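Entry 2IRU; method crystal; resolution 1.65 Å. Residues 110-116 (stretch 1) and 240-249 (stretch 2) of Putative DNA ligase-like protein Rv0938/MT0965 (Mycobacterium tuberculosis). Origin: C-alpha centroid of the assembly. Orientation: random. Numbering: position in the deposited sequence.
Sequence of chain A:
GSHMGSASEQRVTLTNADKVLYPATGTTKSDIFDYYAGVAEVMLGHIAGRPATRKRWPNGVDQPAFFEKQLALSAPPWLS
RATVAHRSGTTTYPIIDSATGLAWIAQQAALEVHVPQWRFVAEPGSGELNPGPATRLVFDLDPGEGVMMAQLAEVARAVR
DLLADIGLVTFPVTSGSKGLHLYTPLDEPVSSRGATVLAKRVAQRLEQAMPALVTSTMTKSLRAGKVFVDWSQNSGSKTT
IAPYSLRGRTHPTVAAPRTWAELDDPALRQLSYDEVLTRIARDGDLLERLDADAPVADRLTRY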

# COMPACT_ATOMS: atom_id res chain seq x y z
N ALA A 110 6.10 -1.69 13.55
CA ALA A 110 4.96 -1.53 12.59
C ALA A 110 5.50 -2.03 11.23
O ALA A 110 5.94 -1.22 10.37
CB ALA A 110 4.48 -0.06 12.52
N LEU A 111 5.51 -3.36 11.07
CA LEU A 111 6.06 -3.94 9.82
C LEU A 111 5.29 -3.39 8.64
O LEU A 111 5.87 -3.14 7.58
CB LEU A 111 5.98 -5.49 9.85
CG LEU A 111 6.68 -6.11 11.07
CD1 LEU A 111 6.57 -7.65 10.97
CD2 LEU A 111 8.17 -5.60 11.19
N GLU A 112 3.99 -3.22 8.84
CA GLU A 112 3.09 -2.77 7.74
C GLU A 112 2.61 -1.34 7.91
O GLU A 112 2.18 -0.93 9.02
CB GLU A 112 1.90 -3.69 7.62
CG GLU A 112 2.34 -5.10 7.19
CD GLU A 112 1.19 -6.03 6.81
OE1 GLU A 112 0.02 -5.67 7.03
OE2 GLU A 112 1.48 -7.17 6.36
N VAL A 113 2.71 -0.59 6.82
CA VAL A 113 2.07 0.75 6.71
C VAL A 113 0.96 0.64 5.65
O VAL A 113 1.23 0.19 4.54
CB VAL A 113 3.10 1.82 6.31
CG1 VAL A 113 2.46 3.21 6.15
CG2 VAL A 113 4.23 1.82 7.34
N HIS A 114 -0.26 1.04 6.00
CA HIS A 114 -1.41 1.01 5.10
C HIS A 114 -1.92 2.43 4.93
O HIS A 114 -1.98 3.19 5.92
CB HIS A 114 -2.52 0.16 5.70
CG HIS A 114 -2.16 -1.28 5.89
ND1 HIS A 114 -2.81 -2.30 5.23
CD2 HIS A 114 -1.25 -1.88 6.70
CE1 HIS A 114 -2.30 -3.46 5.61
NE2 HIS A 114 -1.37 -3.24 6.52
N VAL A 115 -2.26 2.83 3.70
CA VAL A 115 -2.78 4.19 3.46
C VAL A 115 -3.99 4.13 2.48
O VAL A 115 -4.08 3.21 1.63
CB VAL A 115 -1.70 5.16 2.87
CG1 VAL A 115 -0.59 5.46 3.93
CG2 VAL A 115 -1.10 4.60 1.54
N PRO A 116 -4.90 5.11 2.59
CA PRO A 116 -5.98 5.20 1.58
C PRO A 116 -5.52 5.95 0.34
O PRO A 116 -4.36 6.38 0.29
CB PRO A 116 -7.07 5.97 2.33
CG PRO A 116 -6.24 7.00 3.20
CD PRO A 116 -5.00 6.15 3.63
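Stretch 2 (240-249) TIAPYSLRGR

A single carboxylate oxygen, Glu 112 OE2, gathers much of the polar contact at one end of this pairing: it accepts hydrogen bonds from Arg 247 NE (2.9 Å, 170° at the hydrogen) and from the backbone Gly 248 N (2.9 Å, 172°), with a weak third from Arg 247 NH2 at 3.4 Å and 136°. The Arg 247 bonds form a salt bridge in which OE2 lies at the edge of the guanidinium, near its plane. Arg 247 reaches this position by folding back: its CA-to-CB bond points away overall, but chi1, chi2 and chi3 are all m and bring the end of the chain nearer to stretch 1. Two waters extend the cluster. Water 2 donates to Glu 112 OE2 (2.6 Å from its O) and to Gly 248 O (3.1 Å), while water 1 donates from its O to Glu 112 OE1 at 2.6 Å and accepts a weak bond from Arg 247 NH2 at 3.1 Å. Glu 112 OE1 also receives His 114 NE2 at 2.8 Å, a bond within stretch 1 that ties together two side chains two residues apart in the strand.

Stretch 2 runs antiparallel to stretch 1. At its start, residues 240-241 are a strand paired with the end of the strand in stretch 1. Val 115 and Thr 240 form the hydrogen-bonded pair, CA to CA 5.3 Å, with Val 115 N to Thr 240 O at 2.8 Å and Thr 240 N to Val 115 O at 2.9 Å. His 114 and Ile 241 form the neighbouring non-hydrogen-bonded pair; their CA atoms are 4.1 Å apart, and a CA-H...O contact joins His 114 CA to Thr 240 O at 3.4 Å. On the sheet face that His 114 and Ile 241 share, Ile 241 CD1 sits over the imidazole, 4.0 Å from the centroid of the His 114 ring and 22° off its normal, a CH-pi contact. Val 115 and Thr 240 direct their side chains to the other face.

Beyond Ile 241, Ala 242 N still donates to Val 113 O at 2.8 Å. The chain then makes a type II beta turn from Ala 242 to Ser 245, closed by Ser 245 N to Ala 242 O at 2.9 Å; Tyr 244, with phi 74° and psi -7°, is out of reach of stretch 1. Ala 242 CB points toward stretch 1 and packs 4.2 Å from Val 115 CG2 and 4.4 Å from Val 113 CG1.

After the turn, a side chain takes over from the backbone as acceptor. Ser 245 OG, in the t rotamer, receives Val 113 N at 2.9 Å and donates to Leu 246 O at 2.8 Å. Leu 246 O lies 3.2 Å from Leu 111 O, but both are acceptors and no hydrogen bond joins them. Farther along, Gly 248 CA rests 4.0 Å from Leu 111 CD1, adding an apolar contact beside the Glu 112 carboxylate. The two stretches together bury 565 Å².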

# COMPACT_ATOMS: atom_id res chain seq x y z
N THR A 240 -5.01 0.52 2.15
CA THR A 240 -4.31 -0.49 1.34
C THR A 240 -2.82 -0.41 1.66
O THR A 240 -2.26 0.70 1.84
CB THR A 240 -4.56 -0.21 -0.18
OG1 THR A 240 -5.98 -0.36 -0.44
CG2 THR A 240 -3.75 -1.12 -1.05
N ILE A 241 -2.21 -1.59 1.82
CA ILE A 241 -0.76 -1.69 2.05
C ILE A 241 0.02 -0.73 1.16
O ILE A 241 -0.18 -0.68 -0.08
CB ILE A 241 -0.27 -3.14 1.84
CG1 ILE A 241 1.18 -3.31 2.35
CG2 ILE A 241 -0.38 -3.61 0.34
CD1 ILE A 241 1.26 -3.39 3.91
N ALA A 242 0.91 0.04 1.78
CA ALA A 242 1.64 1.05 1.04
C ALA A 242 2.76 0.47 0.18
O ALA A 242 3.46 -0.43 0.62
CB ALA A 242 2.19 2.07 1.96
N PRO A 243 2.95 1.03 -1.04
CA PRO A 243 4.12 0.59 -1.79
C PRO A 243 5.40 0.71 -0.91
O PRO A 243 5.56 1.70 -0.15
CB PRO A 243 4.19 1.58 -2.95
CG PRO A 243 2.74 1.98 -3.18
CD PRO A 243 2.16 2.04 -1.77
N TYR A 244 6.27 -0.29 -1.06
CA TYR A 244 7.52 -0.42 -0.27
C TYR A 244 7.35 -0.87 1.19
O TYR A 244 8.35 -1.17 1.86
CB TYR A 244 8.36 0.84 -0.32
CG TYR A 244 8.76 1.21 -1.72
CD1 TYR A 244 9.83 0.54 -2.34
CD2 TYR A 244 8.12 2.25 -2.41
CE1 TYR A 244 10.24 0.88 -3.64
CE2 TYR A 244 8.52 2.61 -3.73
CZ TYR A 244 9.58 1.91 -4.32
OH TYR A 244 10.01 2.20 -5.57
N SER A 245 6.11 -0.97 1.66
CA SER A 245 5.92 -1.54 3.01
C SER A 245 6.36 -2.99 3.05
O SER A 245 6.12 -3.77 2.09
CB SER A 245 4.43 -1.50 3.43
OG SER A 245 4.27 -2.00 4.78
N LEU A 246 6.96 -3.38 4.17
CA LEU A 246 7.18 -4.80 4.48
C LEU A 246 5.80 -5.42 4.71
O LEU A 246 4.81 -4.69 4.98
CB LEU A 246 8.01 -4.94 5.77
CG LEU A 246 9.49 -4.59 5.65
CD1 LEU A 246 10.14 -4.43 7.00
CD2 LEU A 246 10.23 -5.68 4.91
N ARG A 247 5.80 -6.74 4.68
CA ARG A 247 4.63 -7.53 5.06
C ARG A 247 4.95 -8.37 6.28
O ARG A 247 6.06 -8.93 6.42
CB ARG A 247 4.21 -8.47 3.91
CG ARG A 247 3.89 -7.76 2.58
CD ARG A 247 2.90 -6.60 2.74
NE ARG A 247 1.69 -6.96 3.45
CZ ARG A 247 0.54 -7.28 2.85
NH1 ARG A 247 0.43 -7.25 1.52
NH2 ARG A 247 -0.52 -7.56 3.59
N GLY A 248 3.95 -8.51 7.15
CA GLY A 248 4.10 -9.33 8.36
C GLY A 248 3.72 -10.75 8.01
O GLY A 248 2.59 -11.21 8.26
N ARG A 249 4.64 -11.41 7.33
CA ARG A 249 4.43 -12.75 6.80
C ARG A 249 5.65 -13.55 7.19
O ARG A 249 6.61 -13.01 7.78
CB ARG A 249 4.29 -12.69 5.27
CG ARG A 249 2.94 -12.15 4.80
CD ARG A 249 2.73 -12.34 3.33
NE ARG A 249 2.60 -13.75 2.92
CZ ARG A 249 1.49 -14.48 3.00
NH1 ARG A 249 0.37 -13.97 3.52
NH2 ARG A 249 1.49 -15.74 2.58
O HOH W 1 -1.96 -7.19 6.33
O HOH W 2 0.36 -9.52 6.82